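Local coordinates for C24 protein (Bizionia argentinensis JUB59, PDB 6OV6), which probably forms the receptor-binding tip of a long tail fiber of a temperate bacteriophage, built as a trimer, and binds manganese, at residues 27-30 with 31-34; 56-60 with 61-65. All coordinates share one frame; numbering follows the deposited sequence.

Contact 1. Residues 27-30 with 31-34; sequences SVFN and ALGE
The carbonyl O of Ser27 is gripped twice by Asn30, through backbone N and side-chain ND2, while Asn30 in turn offers its own carbonyl O to Gly33 N at 2.9 Å. The side-chain bond, from Asn30 ND2 to Ser27 O, is 2.9 Å long and reaches a lone pair of the acceptor in the carbonyl plane. It is possible because Asn30 sets CG beside its backbone N, anti to the carbonyl carbon (chi1 -76°), which folds the amide back along the preceding turn. With ND2 held there, OD1 is left to accept from Val63 N, on strand 62-70 of the neighbouring hairpin, so the amide is fixed at both ends.

Successive backbone amides bond back to the carbonyl three residues earlier. Ala31 N donates to Val28 O at 3.0 Å, and Leu32 N to Phe29 O at the same 3.0 Å. Glu34 N continues the series to Ala31 O.

The apolar side chains follow the same spacing. Phe29 and Leu32 run side by side in the same direction, with CD1 of Phe29 3.9 Å from CD1 of Leu32. Val28 CG1 lies over one ring face of Phe29, offset toward its rim. Phe29 meets Asn30 of the second subunit, and Leu32 packs on Leu32 of the third, which places this side of the helix at the subunit interface. Repeated bonds from residue i+3 back to residue i mark a 3-10 helix, here extending helix 19-27 within the trimeric fiber protein.

Contact 2. Residues 56-60 with 61-65; sequences VVYIN and GEVFK
Gly61 lies against the end of the Tyr58 side chain, its CA 3.2 Å from Tyr58 OH. Tyr58 CG is anti to the backbone N (chi1 177°), which sends the ring diagonally across the hairpin, over the Gly61-Glu62 backbone, with CE1 reaching the carbonyl carbon of Gly61. The hydroxyl itself is hydrogen-bonded to Glu34 OE2, earlier in the chain. Gly61 follows Asn60 at the corner of a type I' turn, and its positive phi of 78° suits glycine. Glu62 N closes that turn on Ile59 O at 3.0 Å, and Ile59 N answers to Glu62 O.

Phe64 exchanges two backbone bonds with Val57, each 2.8 Å, between Phe64 N and Val57 O and between Val57 N and Phe64 O. On that face of the hairpin Val57 CG2 meets Phe64 CB, and Ile59 CD1 comes to 4.2 Å from Phe64 CD2. A water at the ring edge, in its plane, is hydrogen-bonded to Ile59 O and Glu62 OE1; the same carboxylate makes a salt bridge with Arg98.

Val56, on the opposite face, reaches diagonally to Val63, with CG1 3.5 Å from CG1. Its CA also approaches Phe64 O at 3.2 Å in a CA-H...O contact. Ala31 of the third subunit packs on Val56. Val57, Ile59 and Phe64 thus pack on one face and Val56, Tyr58 and Val63 on the other, while the Glu62 carboxylate and the water lie beside the turn: backbone bonds set the register, and apolar packing gives the hairpin its cohesion.

From the N terminus the chain leaves helix 19-27 through contact 1, a helical segment that closes no long loop. It then passes through strands 40-42 and 44-48 before turning back at contact 2, where strands 51-59 and 62-70 meet in a hairpin. The two contacts therefore lie in series, neither crossing nor enclosing the other, yet their centres are about 9 Å apart. The polar bonds of Glu34 with Tyr58 and of Asn30 with Val63 join them, and Asn30 CB adds packing at 3.2 Å from Gly61 O. Together they tie the N-terminal helical region to the mixed sheet, and both also touch the third subunit.

Contact 1. Residues 27-30 with 31-34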
ATOM      1  N   SER A  27     -45.429  26.672 -13.031  1.00 30.83           N
ATOM      2  CA  SER A  27     -44.321  27.498 -12.529  1.00 31.06           C
ATOM      3  C   SER A  27     -43.450  26.744 -11.532  1.00 32.67           C
ATOM      4  O   SER A  27     -42.246  27.030 -11.438  1.00 31.89           O
ATOM      5  CB  SER A  27     -44.808  28.819 -11.944  1.00 34.33           C
ATOM      6  OG  SER A  27     -45.675  28.579 -10.853  1.00 46.66           O
ATOM      7  N   VAL A  28     -44.034  25.748 -10.816  1.00 29.03           N
ATOM      8  CA  VAL A  28     -43.262  24.941  -9.845  1.00 28.70           C
ATOM      9  C   VAL A  28     -42.071  24.229 -10.496  1.00 29.44           C
ATOM     10  O   VAL A  28     -41.087  23.989  -9.788  1.00 30.40           O
ATOM     11  CB  VAL A  28     -44.139  23.964  -8.986  1.00 32.97           C
ATOM     12  CG1 VAL A  28     -44.496  22.688  -9.764  1.00 32.69           C
ATOM     13  CG2 VAL A  28     -43.424  23.597  -7.678  1.00 32.86           C
ATOM     14  N   PHE A  29     -42.132  23.924 -11.834  1.00 25.30           N
ATOM     15  CA  PHE A  29     -41.058  23.222 -12.544  1.00 25.98           C
ATOM     16  C   PHE A  29     -39.761  23.996 -12.621  1.00 28.09           C
ATOM     17  O   PHE A  29     -38.705  23.378 -12.751  1.00 26.20           O
ATOM     18  CB  PHE A  29     -41.516  22.648 -13.900  1.00 28.49           C
ATOM     19  CG  PHE A  29     -42.705  21.715 -13.772  1.00 29.65           C
ATOM     20  CD1 PHE A  29     -42.665  20.622 -12.907  1.00 31.49           C
ATOM     21  CD2 PHE A  29     -43.849  21.906 -14.554  1.00 31.84           C
ATOM     22  CE1 PHE A  29     -43.763  19.753 -12.791  1.00 32.30           C
ATOM     23  CE2 PHE A  29     -44.936  21.027 -14.454  1.00 34.35           C
ATOM     24  CZ  PHE A  29     -44.881  19.950 -13.587  1.00 32.41           C
ATOM     25  N   ASN A  30     -39.817  25.323 -12.434  1.00 27.62           N
ATOM     26  CA  ASN A  30     -38.590  26.133 -12.392  1.00 28.42           C
ATOM     27  C   ASN A  30     -37.727  25.680 -11.250  1.00 30.09           C
ATOM     28  O   ASN A  30     -36.509  25.709 -11.388  1.00 29.61           O
ATOM     29  CB  ASN A  30     -38.916  27.608 -12.181  1.00 29.58           C
ATOM     30  CG  ASN A  30     -39.422  28.259 -13.421  1.00 35.24           C
ATOM     31  OD1 ASN A  30     -38.662  28.487 -14.367  1.00 30.15           O
ATOM     32  ND2 ASN A  30     -40.725  28.552 -13.442  1.00 31.11           N
ATOM     33  N   ALA A  31     -38.348  25.266 -10.110  1.00 26.08           N
ATOM     34  CA  ALA A  31     -37.604  24.790  -8.933  1.00 26.34           C
ATOM     35  C   ALA A  31     -36.668  23.626  -9.273  1.00 25.93           C
ATOM     36  O   ALA A  31     -35.656  23.466  -8.608  1.00 24.81           O
ATOM     37  CB  ALA A  31     -38.551  24.416  -7.790  1.00 27.00           C
ATOM     38  N   LEU A  32     -36.967  22.853 -10.331  1.00 23.60           N
ATOM     39  CA  LEU A  32     -36.115  21.748 -10.807  1.00 24.36           C
ATOM     40  C   LEU A  32     -34.717  22.207 -11.210  1.00 27.54           C
ATOM     41  O   LEU A  32     -33.779  21.403 -11.185  1.00 26.38           O
ATOM     42  CB  LEU A  32     -36.793  20.887 -11.897  1.00 23.95           C
ATOM     43  CG  LEU A  32     -38.065  20.111 -11.454  1.00 27.34           C
ATOM     44  CD1 LEU A  32     -38.863  19.664 -12.638  1.00 29.73           C
ATOM     45  CD2 LEU A  32     -37.734  18.911 -10.573  1.00 26.78           C
ATOM     46  N   GLY A  33     -34.571  23.493 -11.542  1.00 24.37           N
ATOM     47  CA  GLY A  33     -33.249  24.058 -11.815  1.00 23.77           C
ATOM     48  C   GLY A  33     -32.337  24.012 -10.597  1.00 24.93           C
ATOM     49  O   GLY A  33     -31.114  23.945 -10.747  1.00 24.56           O
ATOM     50  N   GLU A  34     -32.923  23.976  -9.370  1.00 22.40           N
ATOM     51  CA  GLU A  34     -32.150  23.855  -8.120  1.00 22.58           C
ATOM     52  C   GLU A  34     -31.351  22.550  -8.091  1.00 24.48           C
ATOM     53  O   GLU A  34     -30.348  22.485  -7.388  1.00 26.17           O
ATOM     54  CB  GLU A  34     -33.038  23.924  -6.855  1.00 24.37           C
ATOM     55  CG  GLU A  34     -33.437  25.315  -6.440  1.00 38.91           C
ATOM     56  CD  GLU A  34     -32.361  26.379  -6.407  1.00 36.08           C
ATOM     57  OE1 GLU A  34     -31.338  26.200  -5.715  1.00 41.14           O
ATOM     58  OE2 GLU A  34     -32.600  27.446  -7.007  1.00 38.36           O
TER

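Contact 2. Residues 56-60 with 61-65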
ATOM      1  N   VAL A  56     -29.887  27.088 -22.608  1.00 26.55           N
ATOM      2  CA  VAL A  56     -30.838  27.256 -21.514  1.00 25.40           C
ATOM      3  C   VAL A  56     -30.025  27.364 -20.234  1.00 28.46           C
ATOM      4  O   VAL A  56     -29.081  26.583 -20.014  1.00 26.76           O
ATOM      5  CB  VAL A  56     -31.923  26.132 -21.437  1.00 28.38           C
ATOM      6  CG1 VAL A  56     -32.789  26.264 -20.191  1.00 27.62           C
ATOM      7  CG2 VAL A  56     -32.802  26.128 -22.688  1.00 28.70           C
ATOM      8  N   VAL A  57     -30.368  28.380 -19.413  1.00 24.92           N
ATOM      9  CA  VAL A  57     -29.680  28.627 -18.143  1.00 24.44           C
ATOM     10  C   VAL A  57     -30.679  28.683 -16.985  1.00 26.41           C
ATOM     11  O   VAL A  57     -31.886  28.797 -17.200  1.00 25.53           O
ATOM     12  CB  VAL A  57     -28.759  29.889 -18.193  1.00 26.80           C
ATOM     13  CG1 VAL A  57     -27.613  29.698 -19.192  1.00 26.40           C
ATOM     14  CG2 VAL A  57     -29.559  31.186 -18.467  1.00 25.63           C
ATOM     15  N   TYR A  58     -30.164  28.627 -15.767  1.00 22.96           N
ATOM     16  CA  TYR A  58     -30.996  28.713 -14.563  1.00 22.66           C
ATOM     17  C   TYR A  58     -30.395  29.769 -13.653  1.00 25.07           C
ATOM     18  O   TYR A  58     -29.228  29.653 -13.281  1.00 24.30           O
ATOM     19  CB  TYR A  58     -31.036  27.365 -13.841  1.00 23.52           C
ATOM     20  CG  TYR A  58     -31.830  27.411 -12.555  1.00 22.33           C
ATOM     21  CD1 TYR A  58     -33.215  27.553 -12.572  1.00 23.58           C
ATOM     22  CD2 TYR A  58     -31.200  27.288 -11.318  1.00 22.60           C
ATOM     23  CE1 TYR A  58     -33.954  27.585 -11.387  1.00 23.91           C
ATOM     24  CE2 TYR A  58     -31.930  27.297 -10.130  1.00 23.18           C
ATOM     25  CZ  TYR A  58     -33.308  27.441 -10.171  1.00 31.21           C
ATOM     26  OH  TYR A  58     -34.047  27.429  -9.010  1.00 32.82           O
ATOM     27  N   ILE A  59     -31.160  30.830 -13.338  1.00 23.88           N
ATOM     28  CA  ILE A  59     -30.679  31.916 -12.459  1.00 26.47           C
ATOM     29  C   ILE A  59     -31.795  32.277 -11.535  1.00 28.26           C
ATOM     30  O   ILE A  59     -32.918  32.522 -11.994  1.00 26.77           O
ATOM     31  CB  ILE A  59     -30.253  33.237 -13.205  1.00 31.05           C
ATOM     32  CG1 ILE A  59     -29.563  32.970 -14.529  1.00 32.35           C
ATOM     33  CG2 ILE A  59     -29.454  34.190 -12.273  1.00 33.59           C
ATOM     34  CD1 ILE A  59     -29.561  34.139 -15.488  1.00 42.70           C
ATOM     35  N   ASN A  60     -31.474  32.372 -10.239  1.00 25.92           N
ATOM     36  CA  ASN A  60     -32.388  32.822  -9.188  1.00 27.25           C
ATOM     37  C   ASN A  60     -33.837  32.328  -9.334  1.00 33.24           C
ATOM     38  O   ASN A  60     -34.772  33.136  -9.454  1.00 34.70           O
ATOM     39  CB  ASN A  60     -32.323  34.353  -9.087  1.00 28.81           C
ATOM     40  CG  ASN A  60     -30.959  34.905  -8.763  1.00 46.02           C
ATOM     41  OD1 ASN A  60     -30.094  34.237  -8.180  1.00 35.01           O
ATOM     42  ND2 ASN A  60     -30.733  36.125  -9.176  1.00 43.79           N
ATOM     43  N   GLY A  61     -33.985  31.006  -9.360  1.00 28.39           N
ATOM     44  CA  GLY A  61     -35.281  30.357  -9.409  1.00 27.32           C
ATOM     45  C   GLY A  61     -35.975  30.319 -10.750  1.00 28.83           C
ATOM     46  O   GLY A  61     -37.096  29.831 -10.815  1.00 29.84           O
ATOM     47  N   GLU A  62     -35.335  30.824 -11.835  1.00 23.82           N
ATOM     48  CA  GLU A  62     -35.983  30.795 -13.156  1.00 24.91           C
ATOM     49  C   GLU A  62     -35.140  30.090 -14.190  1.00 29.63           C
ATOM     50  O   GLU A  62     -33.935  30.360 -14.292  1.00 29.62           O
ATOM     51  CB  GLU A  62     -36.275  32.221 -13.684  1.00 25.19           C
ATOM     52  CG  GLU A  62     -37.129  33.087 -12.784  1.00 34.45           C
ATOM     53  CD  GLU A  62     -37.473  34.404 -13.450  1.00 39.82           C
ATOM     54  OE1 GLU A  62     -36.825  35.421 -13.116  1.00 35.27           O
ATOM     55  OE2 GLU A  62     -38.266  34.381 -14.417  1.00 39.82           O
ATOM     56  N   VAL A  63     -35.804  29.294 -15.032  1.00 24.49           N
ATOM     57  CA  VAL A  63     -35.187  28.621 -16.165  1.00 23.74           C
ATOM     58  C   VAL A  63     -35.379  29.576 -17.358  1.00 28.17           C
ATOM     59  O   VAL A  63     -36.522  29.975 -17.642  1.00 27.34           O
ATOM     60  CB  VAL A  63     -35.817  27.225 -16.435  1.00 28.01           C
ATOM     61  CG1 VAL A  63     -35.237  26.580 -17.691  1.00 27.87           C
ATOM     62  CG2 VAL A  63     -35.686  26.292 -15.234  1.00 27.62           C
ATOM     63  N   PHE A  64     -34.283  29.935 -18.046  1.00 23.56           N
ATOM     64  CA  PHE A  64     -34.331  30.848 -19.190  1.00 24.53           C
ATOM     65  C   PHE A  64     -33.711  30.304 -20.431  1.00 26.27           C
ATOM     66  O   PHE A  64     -32.647  29.687 -20.369  1.00 25.95           O
ATOM     67  CB  PHE A  64     -33.555  32.158 -18.899  1.00 25.98           C
ATOM     68  CG  PHE A  64     -34.121  33.094 -17.866  1.00 27.46           C
ATOM     69  CD1 PHE A  64     -35.240  33.872 -18.147  1.00 29.24           C
ATOM     70  CD2 PHE A  64     -33.538  33.201 -16.608  1.00 29.16           C
ATOM     71  CE1 PHE A  64     -35.759  34.742 -17.193  1.00 28.83           C
ATOM     72  CE2 PHE A  64     -34.061  34.070 -15.656  1.00 31.13           C
ATOM     73  CZ  PHE A  64     -35.153  34.855 -15.970  1.00 27.94           C
ATOM     74  N   LYS A  65     -34.275  30.703 -21.593  1.00 25.74           N
ATOM     75  CA  LYS A  65     -33.637  30.499 -22.887  1.00 26.09           C
ATOM     76  C   LYS A  65     -32.432  31.474 -22.861  1.00 29.44           C
ATOM     77  O   LYS A  65     -32.544  32.589 -22.328  1.00 29.26           O
ATOM     78  CB  LYS A  65     -34.569  30.902 -24.048  1.00 30.61           C
ATOM     79  CG  LYS A  65     -35.685  29.898 -24.322  1.00 49.21           C
ATOM     80  CD  LYS A  65     -36.832  30.508 -25.132  1.00 61.66           C
ATOM     81  CE  LYS A  65     -38.071  29.636 -25.107  1.00 71.40           C
ATOM     82  NZ  LYS A  65     -39.218  30.291 -25.788  1.00 85.65           N
TER
HETATM   83  O   HOH W   1     -34.127  35.123 -12.175  1.00 31.33           O